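Long-range contacts in enolase from the environmental genome shotgun sequencing of the Sargasso Sea (PDB 2QGY), which is of unproven function but, as a magnesium-binding member of the enolase superfamily, probably abstracts a proton alpha to a substrate carboxylate: residues Ser14-Trp19 against Ile37-Thr42; Ile18-Asn23 against Leu372-Leu377; Ile65-Leu70 against Ser102-Ala107. All coordinates share one frame; numbering follows the deposited sequence.

Overall arrangement
All three contacts lie in the capping domain of an enolase-superfamily chain. Contacts 1 and 2 share I18 and W19 and sit on the two edges of strand 13-21, their centres about 12 Å apart: 37-42 pairs along one edge, 372-377, from the chain's C-terminal end, along the other. Contact 3 packs two helices over the face of this sheet that carries L16, I18 and I39, its centre about 11 Å from that of contact 1 and about 15 Å from that of contact 2; I67 CD1 lies 3.9 Å from I39 CG2. The magnesium ion, held by D200, E226 and E252, belongs to the barrel domain, and none of its three protein ligands falls in these segments.

Contact 1: residues Ser14-Trp19 against Ile37-Thr42; sequences SRLKIW and IIIKIT
The indole of W19 lies beside K40, with K17 CG 3.3 Å above one of its faces and offset toward the rim. In the ring plane the edge meets the carbonyl of I38, CE3 standing 3.4 Å from I38 O, while CZ3 touches K40 CB at 4.0 Å. Chi1 (-65°) sets CG of W19 beside the backbone N, and chi2 (-100°) turns the ring so that its CE3 edge meets that carbonyl. R15, K17, I38, K40 and T42 share this sheet face. W50, on strand 48-53 beyond 37-43, also meets the ring, and S370 OG bonds its NE1.

The short strand axes run antiparallel, 167° between their N-to-C directions, and K17 and K40 form a hydrogen-bonded pair in which each N-H reaches the other's carbonyl at 2.8 Å (K17 N to K40 O, K40 N to K17 O). W19 and I38 pair in the same way. At the far end, S14 and R15 both face T42 in a classic beta bulge: T42 O accepts from S14 N at 2.8 Å and from R15 N at 3.1 Å.

On the other face the side chains that meet across the strands are aliphatic. L16 CD1 reaches I41 CG1 at 3.9 Å, the two side chains crossing at a slant, whereas I18 runs alongside both I37 and I39.

One face is thus aliphatic and packed under helix 60-74; the other mixes buried W19 and I38 with lysines. There K40 NZ forms salt bridges with E48 and E366, which would be expected to stabilise its positive charge.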
loop_
_atom_site.group_PDB
_atom_site.type_symbol
_atom_site.label_atom_id
_atom_site.label_comp_id
_atom_site.label_asym_id
_atom_site.label_seq_id
_atom_site.Cartn_x
_atom_site.Cartn_y
_atom_site.Cartn_z
ATOM N N SER A 14 2.773 -10.701 25.779
ATOM C CA SER A 14 3.949 -11.508 26.090
ATOM C C SER A 14 4.479 -12.350 24.936
ATOM O O SER A 14 5.697 -12.561 24.833
ATOM C CB SER A 14 3.773 -12.342 27.368
ATOM O OG SER A 14 2.706 -13.261 27.252
ATOM N N ARG A 15 3.585 -12.807 24.054
ATOM C CA ARG A 15 4.006 -13.766 23.054
ATOM C C ARG A 15 3.313 -13.557 21.717
ATOM O O ARG A 15 2.163 -13.154 21.683
ATOM C CB ARG A 15 3.751 -15.181 23.563
ATOM C CG ARG A 15 4.622 -16.236 22.927
ATOM C CD ARG A 15 4.518 -17.567 23.713
ATOM N NE ARG A 15 5.123 -17.469 25.045
ATOM C CZ ARG A 15 6.264 -18.057 25.410
ATOM N NH1 ARG A 15 6.937 -18.809 24.543
ATOM N NH2 ARG A 15 6.731 -17.895 26.649
ATOM N N LEU A 16 4.065 -13.809 20.642
ATOM C CA LEU A 16 3.516 -13.836 19.282
ATOM C C LEU A 16 3.887 -15.141 18.620
ATOM O O LEU A 16 5.043 -15.553 18.657
ATOM C CB LEU A 16 4.035 -12.650 18.451
ATOM C CG LEU A 16 3.673 -12.574 16.939
ATOM C CD1 LEU A 16 2.197 -12.331 16.715
ATOM C CD2 LEU A 16 4.503 -11.473 16.257
ATOM N N LYS A 17 2.900 -15.759 17.974
ATOM C CA LYS A 17 3.151 -16.828 17.023
ATOM C C LYS A 17 2.498 -16.477 15.682
ATOM O O LYS A 17 1.369 -15.968 15.638
ATOM C CB LYS A 17 2.527 -18.115 17.543
ATOM C CG LYS A 17 2.834 -19.377 16.701
ATOM C CD LYS A 17 4.326 -19.656 16.521
ATOM C CE LYS A 17 4.586 -20.923 15.684
ATOM N NZ LYS A 17 4.519 -22.164 16.537
ATOM N N ILE A 18 3.216 -16.785 14.617
ATOM C CA ILE A 18 2.708 -16.591 13.250
ATOM C C ILE A 18 2.933 -17.891 12.490
ATOM O O ILE A 18 4.026 -18.479 12.580
ATOM C CB ILE A 18 3.449 -15.437 12.515
ATOM C CG1 ILE A 18 3.332 -14.131 13.274
ATOM C CG2 ILE A 18 2.903 -15.272 11.023
ATOM C CD1 ILE A 18 4.158 -12.963 12.668
ATOM N N TRP A 19 1.916 -18.331 11.743
ATOM C CA TRP A 19 2.081 -19.424 10.786
ATOM C C TRP A 19 1.775 -18.870 9.420
ATOM O O TRP A 19 0.820 -18.100 9.276
ATOM C CB TRP A 19 1.053 -20.526 11.033
ATOM C CG TRP A 19 1.158 -21.253 12.328
ATOM C CD1 TRP A 19 1.734 -22.472 12.521
ATOM C CD2 TRP A 19 0.608 -20.858 13.596
ATOM N NE1 TRP A 19 1.611 -22.856 13.841
ATOM C CE2 TRP A 19 0.926 -21.884 14.523
ATOM C CE3 TRP A 19 -0.120 -19.739 14.044
ATOM C CZ2 TRP A 19 0.546 -21.824 15.867
ATOM C CZ3 TRP A 19 -0.484 -19.670 15.399
ATOM C CH2 TRP A 19 -0.173 -20.722 16.278
ATOM N N ILE A 37 -1.892 -16.410 6.493
ATOM C CA ILE A 37 -1.058 -15.863 7.549
ATOM C C ILE A 37 -1.970 -15.747 8.755
ATOM O O ILE A 37 -2.829 -14.886 8.805
ATOM C CB ILE A 37 -0.517 -14.466 7.172
ATOM C CG1 ILE A 37 0.250 -14.544 5.838
ATOM C CG2 ILE A 37 0.297 -13.866 8.354
ATOM C CD1 ILE A 37 0.627 -13.145 5.230
ATOM N N ILE A 38 -1.758 -16.623 9.721
ATOM C CA ILE A 38 -2.597 -16.676 10.914
ATOM C C ILE A 38 -1.698 -16.403 12.114
ATOM O O ILE A 38 -0.598 -16.922 12.164
ATOM C CB ILE A 38 -3.250 -18.040 11.016
ATOM C CG1 ILE A 38 -4.214 -18.205 9.817
ATOM C CG2 ILE A 38 -4.005 -18.152 12.332
ATOM C CD1 ILE A 38 -4.895 -19.528 9.728
ATOM N N ILE A 39 -2.146 -15.558 13.039
ATOM C CA ILE A 39 -1.329 -15.223 14.214
ATOM C C ILE A 39 -2.050 -15.537 15.518
ATOM O O ILE A 39 -3.274 -15.564 15.581
ATOM C CB ILE A 39 -0.868 -13.728 14.194
ATOM C CG1 ILE A 39 -1.970 -12.779 14.696
ATOM C CG2 ILE A 39 -0.413 -13.322 12.782
ATOM C CD1 ILE A 39 -1.473 -11.329 14.854
ATOM N N LYS A 40 -1.264 -15.765 16.572
ATOM C CA LYS A 40 -1.823 -15.873 17.904
ATOM C C LYS A 40 -0.959 -15.004 18.810
ATOM O O LYS A 40 0.256 -15.143 18.825
ATOM C CB LYS A 40 -1.795 -17.327 18.396
ATOM C CG LYS A 40 -2.581 -17.465 19.679
ATOM C CD LYS A 40 -2.527 -18.894 20.273
ATOM C CE LYS A 40 -1.330 -19.102 21.158
ATOM N NZ LYS A 40 -1.400 -20.516 21.705
ATOM N N ILE A 41 -1.610 -14.112 19.540
ATOM C CA ILE A 41 -0.965 -13.205 20.494
ATOM C C ILE A 41 -1.424 -13.674 21.870
ATOM O O ILE A 41 -2.602 -13.977 22.051
ATOM C CB ILE A 41 -1.419 -11.747 20.247
ATOM C CG1 ILE A 41 -0.753 -11.191 18.963
ATOM C CG2 ILE A 41 -1.118 -10.861 21.462
ATOM C CD1 ILE A 41 -1.092 -9.743 18.637
ATOM N N THR A 42 -0.486 -13.759 22.819
ATOM C CA THR A 42 -0.804 -14.071 24.223
ATOM C C THR A 42 -0.459 -12.849 25.078
ATOM O O THR A 42 0.636 -12.283 24.955
ATOM C CB THR A 42 0.018 -15.285 24.744
ATOM O OG1 THR A 42 -0.083 -16.364 23.806
ATOM C CG2 THR A 42 -0.531 -15.768 26.132
#

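Contact 2: residues Ile18-Asn23 against Leu372-Leu377; sequences IWITDN and LSIYSL
A classic beta bulge marks this antiparallel edge of the capping-domain sheet, where strand 13-21 meets the C-terminal strand 373-379: I374 and Y375 both face I20. I374 N donates to I20 O at 3.0 Å. Y375 N reaches the same I20 O only weakly, at 3.4 Å. In return I20 N bonds to Y375 O with an N-H...O angle of 176°, its donor tilted 34° from the carbonyl plane. Beyond the bulge the register has shifted by one residue, and D22 N closes the ladder on L372 O at 2.9 Å.

The chain turns a corner at I374, and the side chains meet differently before and after it. I18 and L377 lie side by side, CD1 of I18 being 4.0 Å from CD2 of L377. I20 CG2 instead meets I374 CG2. The I374 and D22 side chains cross at an angle, I374 CD1 lying 3.7 Å from D22 OD2. CG of D22 is anti to its backbone N (chi1 -152°), which puts CG 4.0 Å from I374 CB. S373 OG approaches the edge of the W19 indole, 3.5 Å from W19 CD1, and hydrogen-bonds to L369 O in helix 366-371.

The chemistry is chiefly that of backbone pairing between chain ends some 350 residues apart. With the serine hydroxyl committed to a helix carbonyl, its approach to the indole is a packing contact, and the bulge absorbs an extra residue while I374 N, and weakly Y375 N, share I20 O.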
loop_
_atom_site.group_PDB
_atom_site.type_symbol
_atom_site.label_atom_id
_atom_site.label_comp_id
_atom_site.label_asym_id
_atom_site.label_seq_id
_atom_site.Cartn_x
_atom_site.Cartn_y
_atom_site.Cartn_z
ATOM N N ILE A 18 3.216 -16.785 14.617
ATOM C CA ILE A 18 2.708 -16.591 13.250
ATOM C C ILE A 18 2.933 -17.891 12.490
ATOM O O ILE A 18 4.026 -18.479 12.580
ATOM C CB ILE A 18 3.449 -15.437 12.515
ATOM C CG1 ILE A 18 3.332 -14.131 13.274
ATOM C CG2 ILE A 18 2.903 -15.272 11.023
ATOM C CD1 ILE A 18 4.158 -12.963 12.668
ATOM N N TRP A 19 1.916 -18.331 11.743
ATOM C CA TRP A 19 2.081 -19.424 10.786
ATOM C C TRP A 19 1.775 -18.870 9.420
ATOM O O TRP A 19 0.820 -18.100 9.276
ATOM C CB TRP A 19 1.053 -20.526 11.033
ATOM C CG TRP A 19 1.158 -21.253 12.328
ATOM C CD1 TRP A 19 1.734 -22.472 12.521
ATOM C CD2 TRP A 19 0.608 -20.858 13.596
ATOM N NE1 TRP A 19 1.611 -22.856 13.841
ATOM C CE2 TRP A 19 0.926 -21.884 14.523
ATOM C CE3 TRP A 19 -0.120 -19.739 14.044
ATOM C CZ2 TRP A 19 0.546 -21.824 15.867
ATOM C CZ3 TRP A 19 -0.484 -19.670 15.399
ATOM C CH2 TRP A 19 -0.173 -20.722 16.278
ATOM N N ILE A 20 2.580 -19.254 8.426
ATOM C CA ILE A 20 2.185 -19.061 7.030
ATOM C C ILE A 20 1.967 -20.437 6.420
ATOM O O ILE A 20 2.909 -21.246 6.333
ATOM C CB ILE A 20 3.292 -18.326 6.249
ATOM C CG1 ILE A 20 3.594 -16.974 6.915
ATOM C CG2 ILE A 20 2.925 -18.246 4.737
ATOM C CD1 ILE A 20 4.705 -16.174 6.196
ATOM N N THR A 21 0.730 -20.737 6.035
ATOM C CA THR A 21 0.441 -22.067 5.520
ATOM C C THR A 21 1.053 -22.257 4.116
ATOM O O THR A 21 1.186 -21.306 3.347
ATOM C CB THR A 21 -1.071 -22.421 5.554
ATOM O OG1 THR A 21 -1.825 -21.504 4.731
ATOM C CG2 THR A 21 -1.595 -22.337 7.002
ATOM N N ASP A 22 1.439 -23.488 3.792
ATOM C CA ASP A 22 1.865 -23.784 2.427
ATOM C C ASP A 22 0.625 -23.818 1.553
ATOM O O ASP A 22 -0.491 -23.898 2.051
ATOM C CB ASP A 22 2.553 -25.152 2.357
ATOM C CG ASP A 22 3.574 -25.240 1.219
ATOM O OD1 ASP A 22 3.637 -24.328 0.353
ATOM O OD2 ASP A 22 4.320 -26.233 1.217
ATOM N N ASN A 23 0.809 -23.769 0.236
ATOM C CA ASN A 23 -0.286 -24.066 -0.649
ATOM C C ASN A 23 -0.618 -25.542 -0.506
ATOM O O ASN A 23 0.275 -26.376 -0.383
ATOM C CB ASN A 23 0.100 -23.764 -2.107
ATOM C CG ASN A 23 0.575 -22.335 -2.293
ATOM O OD1 ASN A 23 1.778 -22.074 -2.406
ATOM N ND2 ASN A 23 -0.370 -21.399 -2.334
ATOM N N LEU A 372 0.920 -28.005 8.413
ATOM C CA LEU A 372 0.455 -27.438 7.147
ATOM C C LEU A 372 1.225 -26.185 6.747
ATOM O O LEU A 372 0.947 -25.614 5.686
ATOM C CB LEU A 372 -1.035 -27.098 7.275
ATOM C CG LEU A 372 -2.016 -28.255 7.466
ATOM C CD1 LEU A 372 -3.408 -27.727 7.803
ATOM C CD2 LEU A 372 -2.075 -29.159 6.220
ATOM N N SER A 373 2.180 -25.762 7.581
ATOM C CA SER A 373 2.872 -24.487 7.374
ATOM C C SER A 373 4.249 -24.624 6.760
ATOM O O SER A 373 4.978 -25.598 7.030
ATOM C CB SER A 373 2.939 -23.700 8.694
ATOM O OG SER A 373 1.608 -23.372 9.102
ATOM N N ILE A 374 4.571 -23.648 5.911
ATOM C CA ILE A 374 5.849 -23.520 5.225
ATOM C C ILE A 374 6.793 -22.623 6.050
ATOM O O ILE A 374 8.019 -22.722 5.938
ATOM C CB ILE A 374 5.637 -22.963 3.762
ATOM C CG1 ILE A 374 6.906 -23.088 2.900
ATOM C CG2 ILE A 374 5.141 -21.533 3.742
ATOM C CD1 ILE A 374 7.286 -24.532 2.636
ATOM N N TYR A 375 6.222 -21.762 6.895
ATOM C CA TYR A 375 7.005 -20.820 7.694
ATOM C C TYR A 375 6.283 -20.543 8.996
ATOM O O TYR A 375 5.052 -20.598 9.071
ATOM C CB TYR A 375 7.267 -19.508 6.932
ATOM C CG TYR A 375 8.001 -19.692 5.618
ATOM C CD1 TYR A 375 9.232 -20.362 5.566
ATOM C CD2 TYR A 375 7.466 -19.204 4.420
ATOM C CE1 TYR A 375 9.899 -20.560 4.361
ATOM C CE2 TYR A 375 8.133 -19.394 3.207
ATOM C CZ TYR A 375 9.345 -20.071 3.190
ATOM O OH TYR A 375 10.007 -20.258 1.997
ATOM N N SER A 376 7.051 -20.280 10.040
ATOM C CA SER A 376 6.449 -19.929 11.311
ATOM C C SER A 376 7.419 -19.094 12.152
ATOM O O SER A 376 8.641 -19.122 11.953
ATOM C CB SER A 376 5.924 -21.165 12.065
ATOM O OG SER A 376 6.976 -22.002 12.517
ATOM N N LEU A 377 6.858 -18.314 13.052
ATOM C CA LEU A 377 7.642 -17.399 13.847
ATOM C C LEU A 377 7.095 -17.521 15.244
ATOM O O LEU A 377 5.883 -17.617 15.420
ATOM C CB LEU A 377 7.422 -15.989 13.301
ATOM C CG LEU A 377 8.402 -14.836 13.356
ATOM C CD1 LEU A 377 9.881 -15.284 13.298
ATOM C CD2 LEU A 377 8.044 -13.892 12.172
#

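Contact 3: residues Ile65-Leu70 against Ser102-Ala107; sequences IIIKEL and SSATSA
Apolar packing carries this contact, and A104 is its centre. Its CB lies 3.6 Å from I66 CG2 and 3.7 Å from I67 CG1. I67 also presses CG1 against the backbone, 3.6 Å from A104 CA, then extends to A107, where CD1 meets CB at 4.0 Å. Both isoleucines hold CG1 anti to the carbonyl carbon (chi1 -67°), and their different places on the helix turn CG1 of I67 but CG2 of I66 to A104. L70 CD1 meets T105 CG2 at 3.9 Å.

No hydrogen bond joins the two segments; the polar bonds lie within or beyond them. S106 OG donates to S102 O at 2.7 Å, from the opposite face of that carbonyl's plane to S106 N, so one oxygen is gripped twice. T105 OG1 bonds to G280 O, and S106 OG also takes part in a bond with G280 N, tying helix 99-120 to the barrel domain.

The segment axes approach to 8.9 Å and cross at -54°, a close approach allowed by alanine. F58 of the second subunit packs on L70. I67 and A107 also touch I39 of strand 37-43, and such helices packed on an antiparallel sheet are characteristic of the capping domain in the enolase superfamily.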
loop_
_atom_site.group_PDB
_atom_site.type_symbol
_atom_site.label_atom_id
_atom_site.label_comp_id
_atom_site.label_asym_id
_atom_site.label_seq_id
_atom_site.Cartn_x
_atom_site.Cartn_y
_atom_site.Cartn_z
ATOM N N ILE A 65 6.894 -10.365 8.992
ATOM C CA ILE A 65 7.958 -9.594 9.604
ATOM C C ILE A 65 7.485 -8.235 10.123
ATOM O O ILE A 65 7.866 -7.809 11.224
ATOM C CB ILE A 65 9.176 -9.478 8.646
ATOM C CG1 ILE A 65 9.828 -10.856 8.444
ATOM C CG2 ILE A 65 10.172 -8.395 9.116
ATOM C CD1 ILE A 65 10.227 -11.587 9.721
ATOM N N ILE A 66 6.610 -7.586 9.363
ATOM C CA ILE A 66 5.960 -6.359 9.806
ATOM C C ILE A 66 5.084 -6.587 11.039
ATOM O O ILE A 66 5.187 -5.834 12.009
ATOM C CB ILE A 66 5.155 -5.693 8.654
ATOM C CG1 ILE A 66 6.122 -5.194 7.576
ATOM C CG2 ILE A 66 4.313 -4.523 9.194
ATOM C CD1 ILE A 66 5.354 -4.810 6.279
ATOM N N ILE A 67 4.245 -7.624 11.023
ATOM C CA ILE A 67 3.504 -7.971 12.225
ATOM C C ILE A 67 4.455 -8.153 13.410
ATOM O O ILE A 67 4.181 -7.656 14.506
ATOM C CB ILE A 67 2.688 -9.304 12.043
ATOM C CG1 ILE A 67 1.578 -9.088 11.007
ATOM C CG2 ILE A 67 2.084 -9.783 13.391
ATOM C CD1 ILE A 67 0.911 -10.392 10.524
ATOM N N LYS A 68 5.547 -8.880 13.196
ATOM C CA LYS A 68 6.516 -9.110 14.258
ATOM C C LYS A 68 7.108 -7.791 14.780
ATOM O O LYS A 68 7.232 -7.597 16.004
ATOM C CB LYS A 68 7.656 -10.035 13.783
ATOM C CG LYS A 68 8.708 -10.282 14.895
ATOM C CD LYS A 68 9.679 -11.419 14.568
ATOM C CE LYS A 68 11.056 -10.893 14.143
ATOM N NZ LYS A 68 12.126 -11.974 14.002
ATOM N N GLU A 69 7.442 -6.875 13.872
ATOM C CA GLU A 69 8.023 -5.601 14.320
ATOM C C GLU A 69 7.041 -4.713 15.057
ATOM O O GLU A 69 7.392 -4.025 16.056
ATOM C CB GLU A 69 8.657 -4.832 13.164
ATOM C CG GLU A 69 9.948 -5.447 12.615
ATOM C CD GLU A 69 11.044 -5.642 13.673
ATOM O OE1 GLU A 69 11.240 -4.740 14.515
ATOM O OE2 GLU A 69 11.720 -6.696 13.652
ATOM N N LEU A 70 5.797 -4.727 14.581
ATOM C CA LEU A 70 4.732 -3.997 15.252
ATOM C C LEU A 70 4.489 -4.593 16.635
ATOM O O LEU A 70 4.329 -3.874 17.614
ATOM C CB LEU A 70 3.465 -3.994 14.414
ATOM C CG LEU A 70 3.574 -3.158 13.132
ATOM C CD1 LEU A 70 2.310 -3.300 12.271
ATOM C CD2 LEU A 70 3.849 -1.693 13.403
ATOM N N SER A 102 -1.531 -2.743 5.882
ATOM C CA SER A 102 -2.918 -2.823 6.335
ATOM C C SER A 102 -3.271 -4.270 6.668
ATOM O O SER A 102 -4.070 -4.507 7.594
ATOM C CB SER A 102 -3.891 -2.260 5.251
ATOM O OG SER A 102 -3.699 -0.854 5.075
ATOM N N SER A 103 -2.704 -5.230 5.921
ATOM C CA SER A 103 -2.900 -6.661 6.273
ATOM C C SER A 103 -2.246 -6.989 7.624
ATOM O O SER A 103 -2.824 -7.712 8.450
ATOM C CB SER A 103 -2.323 -7.601 5.227
ATOM O OG SER A 103 -3.097 -7.539 4.049
ATOM N N ALA A 104 -1.031 -6.473 7.817
ATOM C CA ALA A 104 -0.325 -6.664 9.103
ATOM C C ALA A 104 -1.129 -6.118 10.291
ATOM O O ALA A 104 -1.304 -6.818 11.284
ATOM C CB ALA A 104 1.059 -6.005 9.065
ATOM N N THR A 105 -1.614 -4.881 10.184
ATOM C CA THR A 105 -2.310 -4.240 11.307
ATOM C C THR A 105 -3.662 -4.896 11.476
ATOM O O THR A 105 -4.128 -5.004 12.577
ATOM C CB THR A 105 -2.512 -2.725 11.144
ATOM O OG1 THR A 105 -3.353 -2.439 10.011
ATOM C CG2 THR A 105 -1.144 -2.055 10.932
ATOM N N SER A 106 -4.292 -5.326 10.384
ATOM C CA SER A 106 -5.566 -6.108 10.522
ATOM C C SER A 106 -5.387 -7.323 11.427
ATOM O O SER A 106 -6.240 -7.603 12.294
ATOM C CB SER A 106 -6.079 -6.623 9.166
ATOM O OG SER A 106 -6.432 -5.510 8.391
ATOM N N ALA A 107 -4.337 -8.093 11.178
ATOM C CA ALA A 107 -4.164 -9.346 11.889
ATOM C C ALA A 107 -4.043 -9.030 13.397
ATOM O O ALA A 107 -4.661 -9.704 14.206
ATOM C CB ALA A 107 -2.957 -10.105 11.389
#